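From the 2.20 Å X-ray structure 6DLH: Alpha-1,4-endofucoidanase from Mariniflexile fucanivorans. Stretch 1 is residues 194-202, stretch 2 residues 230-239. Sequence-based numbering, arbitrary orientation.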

ATOM      1  N   GLY A 194      30.142  10.422 -11.417  1.00 54.25           N
ATOM      2  CA  GLY A 194      30.037  11.865 -11.285  1.00 54.34           C
ATOM      3  C   GLY A 194      29.825  12.267  -9.828  1.00 58.86           C
ATOM      4  O   GLY A 194      30.330  11.602  -8.923  1.00 58.33           O
ATOM      5  N   ASN A 195      29.038  13.333  -9.620  1.00 58.77           N
ATOM      6  CA  ASN A 195      28.936  14.014  -8.336  1.00 61.63           C
ATOM      7  C   ASN A 195      28.041  13.230  -7.377  1.00 60.81           C
ATOM      8  O   ASN A 195      27.189  12.454  -7.809  1.00 62.66           O
ATOM      9  CB  ASN A 195      28.444  15.458  -8.496  1.00 64.49           C
ATOM     10  CG  ASN A 195      28.847  16.087  -9.815  1.00 67.33           C
ATOM     11  OD1 ASN A 195      28.516  15.572 -10.885  1.00 66.76           O
ATOM     12  ND2 ASN A 195      29.557  17.199  -9.746  1.00 66.02           N
ATOM     13  N   GLY A 196      28.248  13.452  -6.071  1.00 58.03           N
ATOM     14  CA  GLY A 196      27.485  12.805  -5.014  1.00 57.50           C
ATOM     15  C   GLY A 196      27.328  11.303  -5.245  1.00 59.46           C
ATOM     16  O   GLY A 196      28.256  10.643  -5.710  1.00 59.75           O
ATOM     17  N   ARG A 197      26.126  10.789  -4.955  1.00 56.80           N
ATOM     18  CA  ARG A 197      25.849   9.360  -4.946  1.00 51.47           C
ATOM     19  C   ARG A 197      25.290   8.907  -6.294  1.00 49.17           C
ATOM     20  O   ARG A 197      24.488   7.977  -6.349  1.00 51.54           O
ATOM     21  CB  ARG A 197      24.877   9.039  -3.809  1.00 51.43           C
ATOM     22  CG  ARG A 197      25.430   9.354  -2.428  1.00 54.19           C
ATOM     23  CD  ARG A 197      24.360   9.303  -1.358  1.00 55.58           C
ATOM     24  NE  ARG A 197      23.430  10.410  -1.503  1.00 56.22           N
ATOM     25  CZ  ARG A 197      22.684  10.906  -0.525  1.00 56.87           C
ATOM     26  NH1 ARG A 197      22.691  10.343   0.673  1.00 54.10           N
ATOM     27  NH2 ARG A 197      21.940  11.974  -0.752  1.00 56.14           N
ATOM     28  N   ARG A 198      25.763   9.537  -7.376  1.00 47.24           N
ATOM     29  CA  ARG A 198      25.265   9.319  -8.726  1.00 49.52           C
ATOM     30  C   ARG A 198      25.273   7.838  -9.107  1.00 54.29           C
ATOM     31  O   ARG A 198      24.325   7.362  -9.734  1.00 57.07           O
ATOM     32  CB  ARG A 198      26.067  10.160  -9.727  1.00 48.43           C
ATOM     33  CG  ARG A 198      25.683   9.974 -11.191  1.00 46.43           C
ATOM     34  CD  ARG A 198      26.518  10.876 -12.088  1.00 46.60           C
ATOM     35  NE  ARG A 198      26.181  10.801 -13.505  1.00 45.65           N
ATOM     36  CZ  ARG A 198      25.356  11.631 -14.133  1.00 46.23           C
ATOM     37  NH1 ARG A 198      24.838  12.663 -13.485  1.00 46.48           N
ATOM     38  NH2 ARG A 198      25.046  11.422 -15.404  1.00 42.05           N
ATOM     39  N   LYS A 199      26.355   7.119  -8.765  1.00 57.48           N
ATOM     40  CA  LYS A 199      26.533   5.765  -9.279  1.00 59.37           C
ATOM     41  C   LYS A 199      25.452   4.849  -8.703  1.00 56.80           C
ATOM     42  O   LYS A 199      24.911   4.005  -9.418  1.00 53.75           O
ATOM     43  CB  LYS A 199      27.964   5.248  -9.076  1.00 59.03           C
ATOM     44  CG  LYS A 199      28.413   5.070  -7.633  1.00 61.98           C
ATOM     45  CD  LYS A 199      29.857   4.634  -7.485  1.00 62.77           C
ATOM     46  CE  LYS A 199      30.287   4.560  -6.033  1.00 65.10           C
ATOM     47  NZ  LYS A 199      31.732   4.262  -5.889  1.00 64.80           N
ATOM     48  N   TYR A 200      25.129   5.063  -7.421  1.00 57.50           N
ATOM     49  CA  TYR A 200      24.105   4.311  -6.712  1.00 60.04           C
ATOM     50  C   TYR A 200      22.730   4.539  -7.341  1.00 60.40           C
ATOM     51  O   TYR A 200      21.901   3.632  -7.355  1.00 61.40           O
ATOM     52  CB  TYR A 200      24.115   4.658  -5.221  1.00 64.89           C
ATOM     53  CG  TYR A 200      25.457   4.559  -4.536  1.00 69.52           C
ATOM     54  CD1 TYR A 200      26.192   3.383  -4.557  1.00 72.46           C
ATOM     55  CD2 TYR A 200      25.987   5.638  -3.844  1.00 70.45           C
ATOM     56  CE1 TYR A 200      27.421   3.284  -3.922  1.00 74.16           C
ATOM     57  CE2 TYR A 200      27.215   5.559  -3.207  1.00 71.92           C
ATOM     58  CZ  TYR A 200      27.934   4.376  -3.242  1.00 75.76           C
ATOM     59  OH  TYR A 200      29.144   4.288  -2.612  1.00 73.00           O
ATOM     60  N   MET A 201      22.493   5.753  -7.862  1.00 58.63           N
ATOM     61  CA  MET A 201      21.216   6.089  -8.477  1.00 54.27           C
ATOM     62  C   MET A 201      20.989   5.217  -9.707  1.00 53.29           C
ATOM     63  O   MET A 201      19.877   4.736  -9.925  1.00 49.34           O
ATOM     64  CB  MET A 201      21.132   7.569  -8.870  1.00 52.50           C
ATOM     65  CG  MET A 201      21.054   8.515  -7.680  1.00 50.92           C
ATOM     66  SD  MET A 201      19.440   8.511  -6.855  1.00 48.64           S
ATOM     67  CE  MET A 201      18.390   9.014  -8.220  1.00 47.07           C
ATOM     68  N   PHE A 202      22.052   5.018 -10.498  1.00 54.17           N
ATOM     69  CA  PHE A 202      21.980   4.185 -11.692  1.00 53.10           C
ATOM     70  C   PHE A 202      21.796   2.718 -11.299  1.00 53.51           C
ATOM     71  O   PHE A 202      21.171   1.960 -12.040  1.00 51.20           O
ATOM     72  CB  PHE A 202      23.214   4.382 -12.577  1.00 51.33           C
ATOM     73  CG  PHE A 202      23.169   5.565 -13.513  1.00 49.74           C
ATOM     74  CD1 PHE A 202      22.545   5.469 -14.751  1.00 48.98           C
ATOM     75  CD2 PHE A 202      23.782   6.765 -13.173  1.00 47.34           C
ATOM     76  CE1 PHE A 202      22.520   6.552 -15.619  1.00 48.51           C
ATOM     77  CE2 PHE A 202      23.756   7.847 -14.041  1.00 45.42           C
ATOM     78  CZ  PHE A 202      23.121   7.742 -15.260  1.00 46.37           C
ATOM     79  N   ASN A 230      16.016  17.425  -6.408  1.00 41.62           N
ATOM     80  CA  ASN A 230      16.807  17.407  -5.186  1.00 40.45           C
ATOM     81  C   ASN A 230      18.039  16.516  -5.359  1.00 42.70           C
ATOM     82  O   ASN A 230      19.129  16.880  -4.922  1.00 41.91           O
ATOM     83  CB  ASN A 230      16.011  16.931  -3.967  1.00 40.35           C
ATOM     84  CG  ASN A 230      14.797  17.777  -3.642  1.00 39.93           C
ATOM     85  OD1 ASN A 230      13.814  17.783  -4.378  1.00 38.17           O
ATOM     86  ND2 ASN A 230      14.840  18.465  -2.514  1.00 39.76           N
ATOM     87  N   VAL A 231      17.858  15.343  -5.985  1.00 45.01           N
ATOM     88  CA  VAL A 231      18.904  14.329  -6.003  1.00 46.03           C
ATOM     89  C   VAL A 231      19.553  14.228  -7.384  1.00 47.27           C
ATOM     90  O   VAL A 231      20.769  14.071  -7.478  1.00 51.14           O
ATOM     91  CB  VAL A 231      18.428  12.957  -5.478  1.00 47.30           C
ATOM     92  CG1 VAL A 231      17.293  12.371  -6.308  1.00 47.37           C
ATOM     93  CG2 VAL A 231      19.579  11.967  -5.370  1.00 44.04           C
ATOM     94  N   MET A 232      18.752  14.316  -8.448  1.00 45.13           N
ATOM     95  CA  MET A 232      19.285  14.152  -9.791  1.00 46.77           C
ATOM     96  C   MET A 232      19.988  15.417 -10.275  1.00 49.59           C
ATOM     97  O   MET A 232      20.970  15.325 -11.010  1.00 49.56           O
ATOM     98  CB  MET A 232      18.197  13.741 -10.783  1.00 45.83           C
ATOM     99  CG  MET A 232      17.857  12.290 -10.640  1.00 45.68           C
ATOM    100  SD  MET A 232      16.146  11.901 -10.973  1.00 47.65           S
ATOM    101  CE  MET A 232      16.166  11.626 -12.737  1.00 42.40           C
ATOM    102  N   GLU A 233      19.488  16.588  -9.859  1.00 49.13           N
ATOM    103  CA  GLU A 233      20.099  17.847 -10.257  1.00 48.08           C
ATOM    104  C   GLU A 233      21.117  18.285  -9.208  1.00 46.70           C
ATOM    105  O   GLU A 233      22.316  18.268  -9.469  1.00 48.77           O
ATOM    106  CB  GLU A 233      19.039  18.913 -10.539  1.00 48.94           C
ATOM    107  CG  GLU A 233      19.613  20.300 -10.766  1.00 49.06           C
ATOM    108  CD  GLU A 233      18.578  21.367 -11.070  1.00 51.72           C
ATOM    109  OE1 GLU A 233      17.385  21.131 -10.807  1.00 52.25           O
ATOM    110  OE2 GLU A 233      18.965  22.431 -11.571  1.00 53.26           O
ATOM    111  N   ASP A 234      20.622  18.656  -8.021  1.00 47.51           N
ATOM    112  CA  ASP A 234      21.416  19.308  -6.992  1.00 50.45           C
ATOM    113  C   ASP A 234      22.560  18.417  -6.500  1.00 52.92           C
ATOM    114  O   ASP A 234      23.597  18.930  -6.086  1.00 51.21           O
ATOM    115  CB  ASP A 234      20.550  19.767  -5.816  1.00 49.45           C
ATOM    116  CG  ASP A 234      19.695  20.991  -6.098  1.00 51.91           C
ATOM    117  OD1 ASP A 234      19.613  21.407  -7.275  1.00 51.53           O
ATOM    118  OD2 ASP A 234      19.114  21.516  -5.134  1.00 49.28           O
ATOM    119  N   GLU A 235      22.366  17.093  -6.529  1.00 52.36           N
ATOM    120  CA  GLU A 235      23.341  16.181  -5.950  1.00 55.47           C
ATOM    121  C   GLU A 235      24.199  15.530  -7.034  1.00 53.09           C
ATOM    122  O   GLU A 235      25.417  15.476  -6.895  1.00 57.03           O
ATOM    123  CB  GLU A 235      22.667  15.142  -5.047  1.00 57.61           C
ATOM    124  N   CYS A 236      23.562  15.057  -8.112  1.00 50.88           N
ATOM    125  CA  CYS A 236      24.195  14.127  -9.035  1.00 50.52           C
ATOM    126  C   CYS A 236      24.377  14.745 -10.424  1.00 52.87           C
ATOM    127  O   CYS A 236      24.673  14.037 -11.388  1.00 53.11           O
ATOM    128  CB  CYS A 236      23.415  12.818  -9.092  1.00 49.52           C
ATOM    129  SG  CYS A 236      23.180  12.072  -7.455  1.00 53.78           S
ATOM    130  N   GLY A 237      24.163  16.064 -10.522  1.00 53.18           N
ATOM    131  CA  GLY A 237      24.749  16.878 -11.579  1.00 49.59           C
ATOM    132  C   GLY A 237      23.990  16.865 -12.905  1.00 49.00           C
ATOM    133  O   GLY A 237      24.508  17.348 -13.911  1.00 48.67           O
ATOM    134  N   ASP A 238      22.759  16.342 -12.912  1.00 47.78           N
ATOM    135  CA  ASP A 238      21.937  16.415 -14.111  1.00 45.63           C
ATOM    136  C   ASP A 238      21.361  17.823 -14.243  1.00 42.18           C
ATOM    137  O   ASP A 238      21.263  18.544 -13.256  1.00 39.65           O
ATOM    138  CB  ASP A 238      20.858  15.329 -14.126  1.00 49.22           C
ATOM    139  CG  ASP A 238      21.323  14.017 -14.735  1.00 51.79           C
ATOM    140  OD1 ASP A 238      22.519  13.673 -14.555  1.00 54.34           O
ATOM    141  OD2 ASP A 238      20.496  13.354 -15.399  1.00 48.11           O
ATOM    142  N   ASP A 239      20.997  18.203 -15.475  1.00 43.21           N
ATOM    143  CA  ASP A 239      20.361  19.488 -15.726  1.00 46.01           C
ATOM    144  C   ASP A 239      18.993  19.270 -16.370  1.00 44.68           C
ATOM    145  O   ASP A 239      18.893  19.038 -17.576  1.00 43.43           O
ATOM    146  CB  ASP A 239      21.255  20.444 -16.526  1.00 48.14           C
ATOM    147  CG  ASP A 239      20.639  21.822 -16.717  1.00 53.33           C
ATOM    148  OD1 ASP A 239      19.666  22.136 -16.003  1.00 54.55           O
ATOM    149  OD2 ASP A 239      21.129  22.574 -17.586  1.00 57.72           O
TER
HETATM  150  O   HOH W   1      23.234  13.278 -17.109  1.00 62.07           O

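Arg198 is the polar anchor of this contact. Its CA-to-CB bond points sideways to the other stretch, so reach comes from the chain: chi1, chi2 and chi3 are all t, and chi4 of 95° turns the guanidinium across the extended chain. NH1 then serves two acceptors at the edge of the group, donating to Cys236 O at 2.5 Å and to Asp238 OD1 at 2.7 Å, the latter a salt bridge. Asp238, m at chi1, also starts sideways and brings its carboxylate nearer. Water 1 ties the pair again, accepting from Arg198 NH2 (3.1 Å) and donating to Asp238 OD1 (2.7 Å). A buried charge is thus paid for by a buried countercharge.

Beside this lies an apolar patch. Met201, m at all three chi angles, folds its flexible thioether against the other stretch: SD lies 3.8 Å from Val231 CG2, CE 4.1 Å from Met232 CG, and CG 4.2 Å from Cys236 SG. The backbones come closest at Cys236, whose CA lies 4.8 Å from Asn195 CA; its buried side chain, m at chi1, points sideways and places SG 4.0 Å from Arg197 C.

Glycine suits two places where the backbone leaves no room for a side chain. Gly196, in the type II' turn from Asn195 to Arg198, and Gly237 both have positive phi; a CB would clash with Glu235 O at the first and Asn195 OD1 at the second.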